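Local coordinates for protein transferrin (Manduca sexta, PDB 6WB6) that binds a single ferric ion together with a carbonate anion and transports iron as a secreted insect transferrin, at residues L108-T116 with C210-T221; P246-V254 with I261-A269. One frame throughout, in Å; residues are numbered along the deposited sequence.

Contact 1: L108-T116 with C210-T221; sequences LKGLRSCHT and CLAHNNGEVAFT. With CO3 (carbonate ion), chain G.
Cys114 and Ala219, with Ser113 and Val218 one residue earlier, pair the strands 112-114 and 218-221 in parallel. Val218 O takes the N-H of Cys114, and Cys114 O in turn accepts Phe220 N at 2.8 Å. At the start of the ladder Arg112 O receives two amides, Glu217 N at 2.6 Å and the longer Val218 N.

The Arg112 side chain continues this polar grip. Bent at chi3 (-71°), it turns NE and NH2 side-on to Asn215 O, which lies in the guanidinium plane, 2.7 Å from Arg112 NE. The Glu217 carboxylate stacks on one guanidinium face, the planes 16° apart, so the salt bridge there rests on charge alone, while Glu217 OE1 takes Arg112 N at 2.8 Å in a nearly straight bond. A methionine here would probably leave Asn215 O without both side-chain donors and the Glu217 carboxylate without its stacked countercharge.

A disulfide ties Cys114 to Cys210 in the last turn of helix 203-213. Among apolar and aromatic contacts, Leu108 CD2 meets Val218 CG2 at 3.8 Å, and Phe220 CD2 lies over a face of His115, 3.3 Å from His115 CE1.

Thr116 OG1 donates to the bound carbonate, which Arg120, Val122 and Gly123 also hold. Strand 161-163 pairs with strand 112-114, strand 90-97 with 218-222, and helix 121-131 packs on Leu108, Thr116 and Phe220.

Contact 2: P246-V254 with I261-A269; sequences PEEFRYLCV and ITGKACSWA. With NAG (2-acetamido-2-deoxy-beta-D-glucopyranose), chain C.
Pro246 CB meets Ile261 CB at 4.1 Å. A water links Pro246 O to Ile261 N; no direct hydrogen bond joins the two segments. Farther on, Phe249 O lies 3.8 Å from Ile261 CG1. Arg250 directs its side chain back along its own segment, where NH1 donates to Glu247 O and Phe249 O, both reached from above the carbonyl plane.

Tyr251 is the centre of the contact. Its ring is held between two aliphatic groups: Ile261 CD1 sits over the middle of one face, 3.4 Å from the centroid, and Ala265 CB covers the opposite face nearer the rim, 3.4 Å from Tyr251 CE2. With Ile261 CG1 lying beside its own backbone N (chi1 -56°) and the chain bending again at chi2 (-55°), CD1 is brought over the phenol. The hydroxyl shares a water with Gly263 O.

At Leu252 the backbone O meets a water that also reaches Cys266 O. Cys253 is joined to Cys266 by a disulfide, and Val254 CG2 packs 3.6 Å from Trp268 CB, close to the glycan that Asn337 probably carries.

The chemistry is thus covalent and apolar, with water bridging the backbones. Segment 261-269 is fastened to 246-254 by one S-S bond and two CH-pi contacts, and between these two segments the fit therefore probably rests on side-chain shape and the disulfide, not on direct backbone pairing.

In the fold
Contact 1 closes before contact 2 opens along the chain, and their centres lie 14 Å apart within the first transferrin-like repeat. Both belong to the same mixed sheet: strand 90-97 runs antiparallel to 218-222 of contact 1 and to 249-252 of contact 2, and also pairs with 269-271, which begins at the last residue of contact 2. The two touch directly where Leu108 packs on Leu252, Leu211 and Ala212 on Phe249, and Phe220 on Trp268, with helix 121-131 against both. Contact 1 ends at Thr116 beside the carbonate, its side chain about 6 Å from the ferric ion, whereas contact 2 reaches the glycan, so the packed side chains probably form one core running from the anion site toward the glycan-bearing side.

Contact 1: L108-T116 with C210-T221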
loop_
_atom_site.group_PDB
_atom_site.type_symbol
_atom_site.label_atom_id
_atom_site.label_comp_id
_atom_site.label_asym_id
_atom_site.label_seq_id
_atom_site.Cartn_x
_atom_site.Cartn_y
_atom_site.Cartn_z
ATOM N N LEU A 108 32.561 -8.087 -6.022
ATOM C CA LEU A 108 31.649 -6.984 -6.283
ATOM C C LEU A 108 31.727 -5.957 -5.171
ATOM O O LEU A 108 31.288 -4.816 -5.359
ATOM C CB LEU A 108 30.213 -7.492 -6.455
ATOM C CG LEU A 108 29.968 -8.253 -7.776
ATOM C CD1 LEU A 108 28.548 -8.780 -7.852
ATOM C CD2 LEU A 108 30.295 -7.378 -9.008
ATOM N N LYS A 109 32.323 -6.338 -4.045
ATOM C CA LYS A 109 32.445 -5.442 -2.904
ATOM C C LYS A 109 33.297 -4.247 -3.280
ATOM O O LYS A 109 34.319 -4.385 -3.948
ATOM C CB LYS A 109 33.088 -6.155 -1.707
ATOM C CG LYS A 109 33.306 -5.234 -0.471
ATOM C CD LYS A 109 34.039 -5.976 0.655
ATOM C CE LYS A 109 33.451 -5.707 2.072
ATOM N NZ LYS A 109 33.452 -4.264 2.482
ATOM N N GLY A 110 32.881 -3.075 -2.827
ATOM C CA GLY A 110 33.615 -1.876 -3.085
ATOM C C GLY A 110 33.409 -1.292 -4.462
ATOM O O GLY A 110 33.978 -0.233 -4.755
ATOM N N LEU A 111 32.605 -1.922 -5.307
ATOM C CA LEU A 111 32.392 -1.401 -6.647
ATOM C C LEU A 111 31.338 -0.301 -6.638
ATOM O O LEU A 111 30.504 -0.212 -5.732
ATOM C CB LEU A 111 31.962 -2.506 -7.598
ATOM C CG LEU A 111 32.949 -3.625 -7.894
ATOM C CD1 LEU A 111 32.299 -4.541 -8.915
ATOM C CD2 LEU A 111 34.243 -3.126 -8.412
ATOM N N ARG A 112 31.395 0.555 -7.657
ATOM C CA ARG A 112 30.310 1.474 -7.948
ATOM C C ARG A 112 29.253 0.752 -8.780
ATOM O O ARG A 112 29.520 0.353 -9.919
ATOM C CB ARG A 112 30.841 2.699 -8.680
ATOM C CG ARG A 112 31.996 3.419 -7.986
ATOM C CD ARG A 112 32.342 4.671 -8.776
ATOM N NE ARG A 112 32.976 4.309 -10.039
ATOM C CZ ARG A 112 34.251 3.958 -10.146
ATOM N NH1 ARG A 112 35.016 3.957 -9.063
ATOM N NH2 ARG A 112 34.754 3.623 -11.325
ATOM N N SER A 113 28.045 0.616 -8.217
ATOM C CA SER A 113 27.005 -0.284 -8.709
ATOM C C SER A 113 25.843 0.484 -9.319
ATOM O O SER A 113 25.436 1.523 -8.803
ATOM C CB SER A 113 26.466 -1.163 -7.574
ATOM O OG SER A 113 25.816 -0.395 -6.579
ATOM N N CYS A 114 25.307 -0.051 -10.419
ATOM C CA CYS A 114 24.243 0.585 -11.179
ATOM C C CYS A 114 23.014 -0.305 -11.157
ATOM O O CYS A 114 23.026 -1.411 -11.710
ATOM C CB CYS A 114 24.674 0.850 -12.623
ATOM S SG CYS A 114 26.173 1.804 -12.812
ATOM N N HIS A 115 21.943 0.202 -10.568
ATOM C CA HIS A 115 20.754 -0.571 -10.286
ATOM C C HIS A 115 19.594 0.024 -11.057
ATOM O O HIS A 115 19.562 1.225 -11.342
ATOM C CB HIS A 115 20.419 -0.566 -8.776
ATOM C CG HIS A 115 21.483 -1.193 -7.921
ATOM N ND1 HIS A 115 21.411 -2.494 -7.472
ATOM C CD2 HIS A 115 22.658 -0.705 -7.462
ATOM C CE1 HIS A 115 22.504 -2.790 -6.793
ATOM N NE2 HIS A 115 23.266 -1.714 -6.749
ATOM N N THR A 116 18.621 -0.820 -11.369
ATOM C CA THR A 116 17.409 -0.321 -12.006
ATOM C C THR A 116 16.672 0.619 -11.076
ATOM O O THR A 116 16.328 1.747 -11.444
ATOM C CB THR A 116 16.516 -1.487 -12.399
ATOM O OG1 THR A 116 16.142 -2.216 -11.223
ATOM C CG2 THR A 116 17.246 -2.376 -13.334
ATOM N N CYS A 210 24.571 4.166 -16.718
ATOM C CA CYS A 210 25.370 4.380 -15.525
ATOM C C CYS A 210 26.705 3.663 -15.657
ATOM O O CYS A 210 27.762 4.227 -15.364
ATOM C CB CYS A 210 24.592 3.897 -14.296
ATOM S SG CYS A 210 25.534 3.754 -12.770
ATOM N N LEU A 211 26.679 2.437 -16.159
ATOM C CA LEU A 211 27.901 1.644 -16.291
ATOM C C LEU A 211 28.790 2.161 -17.431
ATOM O O LEU A 211 30.015 2.275 -17.276
ATOM C CB LEU A 211 27.515 0.176 -16.511
ATOM C CG LEU A 211 28.628 -0.848 -16.827
ATOM C CD1 LEU A 211 29.426 -1.156 -15.601
ATOM C CD2 LEU A 211 28.086 -2.141 -17.403
ATOM N N ALA A 212 28.201 2.484 -18.577
ATOM C CA ALA A 212 29.001 2.797 -19.762
ATOM C C ALA A 212 29.409 4.262 -19.827
ATOM O O ALA A 212 30.432 4.589 -20.437
ATOM C CB ALA A 212 28.214 2.437 -21.032
ATOM N N HIS A 213 28.614 5.147 -19.222
ATOM C CA HIS A 213 28.753 6.581 -19.357
ATOM C C HIS A 213 28.974 7.314 -18.043
ATOM O O HIS A 213 29.426 8.467 -18.079
ATOM C CB HIS A 213 27.499 7.164 -20.023
ATOM C CG HIS A 213 27.152 6.503 -21.322
ATOM N ND1 HIS A 213 25.874 6.487 -21.828
ATOM C CD2 HIS A 213 27.916 5.816 -22.207
ATOM C CE1 HIS A 213 25.864 5.831 -22.976
ATOM N NE2 HIS A 213 27.091 5.414 -23.228
ATOM N N ASN A 214 28.652 6.709 -16.890
ATOM C CA ASN A 214 28.910 7.350 -15.608
ATOM C C ASN A 214 29.895 6.545 -14.775
ATOM O O ASN A 214 29.869 6.589 -13.542
ATOM C CB ASN A 214 27.625 7.582 -14.819
ATOM C CG ASN A 214 27.764 8.716 -13.818
ATOM O OD1 ASN A 214 28.539 9.636 -14.037
ATOM N ND2 ASN A 214 27.008 8.657 -12.720
ATOM N N ASN A 215 30.776 5.811 -15.436
ATOM C CA ASN A 215 31.921 5.214 -14.757
ATOM C C ASN A 215 31.480 4.295 -13.615
ATOM O O ASN A 215 32.219 4.083 -12.665
ATOM C CB ASN A 215 32.862 6.308 -14.240
ATOM C CG ASN A 215 34.271 5.823 -14.038
ATOM O OD1 ASN A 215 34.682 4.805 -14.598
ATOM N ND2 ASN A 215 35.042 6.565 -13.247
ATOM N N GLY A 216 30.271 3.752 -13.706
ATOM C CA GLY A 216 29.897 2.639 -12.860
ATOM C C GLY A 216 30.728 1.420 -13.172
ATOM O O GLY A 216 31.302 1.299 -14.241
ATOM N N GLU A 217 30.790 0.491 -12.217
ATOM C CA GLU A 217 31.639 -0.674 -12.392
ATOM C C GLU A 217 30.883 -1.986 -12.458
ATOM O O GLU A 217 31.473 -3.000 -12.847
ATOM C CB GLU A 217 32.676 -0.747 -11.265
ATOM C CG GLU A 217 33.848 0.207 -11.445
ATOM C CD GLU A 217 34.512 0.528 -10.121
ATOM O OE1 GLU A 217 33.750 0.714 -9.141
ATOM O OE2 GLU A 217 35.771 0.579 -10.058
ATOM N N VAL A 218 29.608 -1.997 -12.086
ATOM C CA VAL A 218 28.751 -3.158 -12.256
ATOM C C VAL A 218 27.335 -2.650 -12.452
ATOM O O VAL A 218 26.941 -1.656 -11.850
ATOM C CB VAL A 218 28.867 -4.112 -11.041
ATOM C CG1 VAL A 218 28.457 -3.397 -9.766
ATOM C CG2 VAL A 218 28.023 -5.340 -11.254
ATOM N N ALA A 219 26.580 -3.319 -13.318
ATOM C CA ALA A 219 25.193 -2.966 -13.601
ATOM C C ALA A 219 24.370 -4.218 -13.381
ATOM O O ALA A 219 24.773 -5.300 -13.809
ATOM C CB ALA A 219 25.001 -2.456 -15.033
ATOM N N PHE A 220 23.280 -4.087 -12.644
ATOM C CA PHE A 220 22.314 -5.161 -12.476
ATOM C C PHE A 220 21.098 -4.850 -13.349
ATOM O O PHE A 220 20.377 -3.881 -13.096
ATOM C CB PHE A 220 21.933 -5.306 -11.002
ATOM C CG PHE A 220 23.118 -5.589 -10.104
ATOM C CD1 PHE A 220 23.668 -6.851 -10.046
ATOM C CD2 PHE A 220 23.691 -4.591 -9.344
ATOM C CE1 PHE A 220 24.752 -7.117 -9.223
ATOM C CE2 PHE A 220 24.789 -4.857 -8.518
ATOM C CZ PHE A 220 25.316 -6.120 -8.470
ATOM N N THR A 221 20.873 -5.661 -14.374
ATOM C CA THR A 221 19.777 -5.391 -15.271
ATOM C C THR A 221 19.307 -6.722 -15.870
ATOM O O THR A 221 19.502 -7.793 -15.279
ATOM C CB THR A 221 20.237 -4.328 -16.277
ATOM O OG1 THR A 221 19.173 -4.000 -17.148
ATOM C CG2 THR A 221 21.477 -4.816 -17.073
HETATM C C CO3 G . 13.768 -4.922 -12.570
HETATM O O1 CO3 G . 12.973 -3.947 -12.892
HETATM O O2 CO3 G . 14.801 -4.616 -11.872
HETATM O O3 CO3 G . 13.569 -6.164 -12.896
HETATM O O HOH W 1 34.864 1.371 -6.816
#

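Contact 2: P246-V254 with I261-A269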
loop_
_atom_site.group_PDB
_atom_site.type_symbol
_atom_site.label_atom_id
_atom_site.label_comp_id
_atom_site.label_asym_id
_atom_site.label_seq_id
_atom_site.Cartn_x
_atom_site.Cartn_y
_atom_site.Cartn_z
ATOM N N PRO A 246 29.561 -4.092 -27.633
ATOM C CA PRO A 246 29.446 -5.138 -26.601
ATOM C C PRO A 246 30.758 -5.772 -26.213
ATOM O O PRO A 246 30.853 -6.338 -25.118
ATOM C CB PRO A 246 28.536 -6.181 -27.265
ATOM C CG PRO A 246 28.724 -5.943 -28.732
ATOM C CD PRO A 246 28.873 -4.479 -28.874
ATOM N N GLU A 247 31.749 -5.759 -27.110
ATOM C CA GLU A 247 33.039 -6.372 -26.818
ATOM C C GLU A 247 33.721 -5.714 -25.628
ATOM O O GLU A 247 34.579 -6.333 -24.985
ATOM C CB GLU A 247 33.944 -6.286 -28.049
ATOM C CG GLU A 247 33.585 -7.294 -29.118
ATOM C CD GLU A 247 34.354 -7.090 -30.417
ATOM O OE1 GLU A 247 35.094 -6.088 -30.532
ATOM O OE2 GLU A 247 34.215 -7.943 -31.318
ATOM N N GLU A 248 33.392 -4.459 -25.351
ATOM C CA GLU A 248 33.947 -3.763 -24.196
ATOM C C GLU A 248 33.301 -4.175 -22.880
ATOM O O GLU A 248 33.777 -3.757 -21.822
ATOM C CB GLU A 248 33.809 -2.248 -24.388
ATOM C CG GLU A 248 34.651 -1.714 -25.566
ATOM C CD GLU A 248 36.061 -2.277 -25.536
ATOM O OE1 GLU A 248 36.733 -2.089 -24.495
ATOM O OE2 GLU A 248 36.479 -2.943 -26.518
ATOM N N PHE A 249 32.260 -5.002 -22.916
ATOM C CA PHE A 249 31.496 -5.359 -21.733
ATOM C C PHE A 249 31.315 -6.860 -21.687
ATOM O O PHE A 249 31.530 -7.563 -22.672
ATOM C CB PHE A 249 30.134 -4.654 -21.716
ATOM C CG PHE A 249 30.253 -3.179 -21.704
ATOM C CD1 PHE A 249 30.411 -2.480 -22.889
ATOM C CD2 PHE A 249 30.285 -2.494 -20.508
ATOM C CE1 PHE A 249 30.546 -1.133 -22.889
ATOM C CE2 PHE A 249 30.432 -1.134 -20.496
ATOM C CZ PHE A 249 30.581 -0.449 -21.700
ATOM N N ARG A 250 30.922 -7.339 -20.510
ATOM C CA ARG A 250 30.770 -8.758 -20.269
ATOM C C ARG A 250 29.690 -8.979 -19.218
ATOM O O ARG A 250 29.493 -8.155 -18.318
ATOM C CB ARG A 250 32.080 -9.391 -19.777
ATOM C CG ARG A 250 33.272 -9.268 -20.735
ATOM C CD ARG A 250 33.303 -10.362 -21.795
ATOM N NE ARG A 250 34.581 -10.358 -22.510
ATOM C CZ ARG A 250 34.901 -9.516 -23.489
ATOM N NH1 ARG A 250 34.046 -8.599 -23.895
ATOM N NH2 ARG A 250 36.085 -9.598 -24.066
ATOM N N TYR A 251 28.998 -10.103 -19.323
ATOM C CA TYR A 251 28.248 -10.566 -18.180
ATOM C C TYR A 251 29.246 -11.121 -17.182
ATOM O O TYR A 251 30.247 -11.722 -17.559
ATOM C CB TYR A 251 27.247 -11.649 -18.555
ATOM C CG TYR A 251 26.228 -11.279 -19.580
ATOM C CD1 TYR A 251 25.278 -10.304 -19.342
ATOM C CD2 TYR A 251 26.169 -11.967 -20.774
ATOM C CE1 TYR A 251 24.331 -9.990 -20.298
ATOM C CE2 TYR A 251 25.238 -11.676 -21.717
ATOM C CZ TYR A 251 24.317 -10.690 -21.487
ATOM O OH TYR A 251 23.389 -10.422 -22.463
ATOM N N LEU A 252 28.971 -10.925 -15.905
ATOM C CA LEU A 252 29.690 -11.603 -14.845
ATOM C C LEU A 252 28.808 -12.754 -14.367
ATOM O O LEU A 252 27.648 -12.539 -13.986
ATOM C CB LEU A 252 30.022 -10.629 -13.717
ATOM C CG LEU A 252 30.717 -11.224 -12.492
ATOM C CD1 LEU A 252 32.145 -11.656 -12.800
ATOM C CD2 LEU A 252 30.711 -10.226 -11.323
ATOM N N CYS A 253 29.345 -13.975 -14.431
ATOM C CA CYS A 253 28.614 -15.186 -14.082
ATOM C C CYS A 253 28.839 -15.566 -12.618
ATOM O O CYS A 253 29.814 -15.147 -11.987
ATOM C CB CYS A 253 29.029 -16.328 -15.007
ATOM S SG CYS A 253 29.038 -15.877 -16.771
ATOM N N VAL A 254 27.900 -16.346 -12.059
ATOM C CA VAL A 254 28.072 -16.782 -10.667
ATOM C C VAL A 254 29.411 -17.495 -10.499
ATOM O O VAL A 254 30.036 -17.417 -9.439
ATOM C CB VAL A 254 26.901 -17.675 -10.200
ATOM C CG1 VAL A 254 27.086 -18.088 -8.706
ATOM C CG2 VAL A 254 25.588 -16.965 -10.374
ATOM N N ILE A 261 28.604 -10.674 -23.991
ATOM C CA ILE A 261 27.247 -10.219 -24.250
ATOM C C ILE A 261 26.700 -10.854 -25.524
ATOM O O ILE A 261 25.502 -11.148 -25.620
ATOM C CB ILE A 261 27.233 -8.679 -24.335
ATOM C CG1 ILE A 261 27.824 -8.050 -23.066
ATOM C CG2 ILE A 261 25.856 -8.178 -24.524
ATOM C CD1 ILE A 261 27.173 -8.489 -21.775
ATOM N N THR A 262 27.563 -11.080 -26.521
ATOM C CA THR A 262 27.092 -11.632 -27.788
ATOM C C THR A 262 26.708 -13.098 -27.678
ATOM O O THR A 262 26.155 -13.650 -28.632
ATOM C CB THR A 262 28.155 -11.469 -28.900
ATOM O OG1 THR A 262 29.464 -11.684 -28.366
ATOM C CG2 THR A 262 28.096 -10.079 -29.526
ATOM N N GLY A 263 26.988 -13.747 -26.555
ATOM C CA GLY A 263 26.617 -15.127 -26.354
ATOM C C GLY A 263 25.382 -15.254 -25.473
ATOM O O GLY A 263 24.749 -14.284 -25.074
ATOM N N LYS A 264 25.039 -16.498 -25.184
ATOM C CA LYS A 264 23.976 -16.757 -24.235
ATOM C C LYS A 264 24.381 -16.222 -22.863
ATOM O O LYS A 264 25.471 -16.512 -22.363
ATOM C CB LYS A 264 23.689 -18.260 -24.191
ATOM C CG LYS A 264 22.530 -18.696 -23.266
ATOM C CD LYS A 264 23.037 -19.388 -21.989
ATOM C CE LYS A 264 22.306 -20.699 -21.711
ATOM N NZ LYS A 264 20.879 -20.454 -21.350
ATOM N N ALA A 265 23.506 -15.416 -22.266
ATOM C CA ALA A 265 23.813 -14.789 -20.985
ATOM C C ALA A 265 23.885 -15.830 -19.869
ATOM O O ALA A 265 23.153 -16.817 -19.873
ATOM C CB ALA A 265 22.754 -13.725 -20.659
ATOM N N CYS A 266 24.813 -15.630 -18.936
ATOM C CA CYS A 266 24.778 -16.321 -17.657
ATOM C C CYS A 266 24.004 -15.448 -16.689
ATOM O O CYS A 266 24.286 -14.244 -16.573
ATOM C CB CYS A 266 26.179 -16.572 -17.122
ATOM S SG CYS A 266 27.180 -15.081 -17.041
ATOM N N SER A 267 23.053 -16.061 -15.987
ATOM C CA SER A 267 22.038 -15.354 -15.218
ATOM C C SER A 267 21.797 -16.114 -13.930
ATOM O O SER A 267 21.603 -17.325 -13.956
ATOM C CB SER A 267 20.734 -15.226 -16.017
ATOM O OG SER A 267 19.652 -14.808 -15.191
ATOM N N TRP A 268 21.835 -15.414 -12.801
ATOM C CA TRP A 268 21.642 -16.097 -11.528
ATOM C C TRP A 268 20.174 -16.308 -11.170
ATOM O O TRP A 268 19.871 -17.164 -10.329
ATOM C CB TRP A 268 22.343 -15.350 -10.381
ATOM C CG TRP A 268 22.258 -13.849 -10.332
ATOM C CD1 TRP A 268 21.475 -13.022 -11.092
ATOM C CD2 TRP A 268 23.014 -12.993 -9.462
ATOM N NE1 TRP A 268 21.699 -11.714 -10.744
ATOM C CE2 TRP A 268 22.639 -11.671 -9.746
ATOM C CE3 TRP A 268 23.971 -13.224 -8.468
ATOM C CZ2 TRP A 268 23.180 -10.585 -9.074
ATOM C CZ3 TRP A 268 24.503 -12.152 -7.806
ATOM C CH2 TRP A 268 24.108 -10.840 -8.113
ATOM N N ALA A 269 19.258 -15.553 -11.768
ATOM C CA ALA A 269 17.839 -15.790 -11.558
ATOM C C ALA A 269 17.058 -15.100 -12.655
ATOM O O ALA A 269 17.563 -14.189 -13.323
ATOM C CB ALA A 269 17.384 -15.294 -10.185
HETATM C C1 NAG C . 19.872 -20.817 -10.636
HETATM C C2 NAG C . 20.381 -20.593 -12.048
HETATM C C3 NAG C . 21.569 -21.479 -12.442
HETATM C C4 NAG C . 22.603 -21.630 -11.321
HETATM C C5 NAG C . 21.959 -21.742 -9.941
HETATM C C6 NAG C . 22.999 -21.503 -8.871
HETATM C C7 NAG C . 18.542 -19.788 -13.471
HETATM C C8 NAG C . 17.572 -20.229 -14.523
HETATM N N2 NAG C . 19.281 -20.779 -12.973
HETATM O O3 NAG C . 22.175 -20.853 -13.583
HETATM O O4 NAG C . 23.353 -22.849 -11.432
HETATM O O5 NAG C . 20.946 -20.765 -9.716
HETATM O O6 NAG C . 23.540 -20.214 -9.138
HETATM O O7 NAG C . 18.640 -18.616 -13.131
HETATM O O HOH W 2 30.739 -9.298 -25.126
HETATM O O HOH W 3 22.879 -12.193 -24.557
HETATM O O HOH W 4 25.254 -12.207 -15.276
#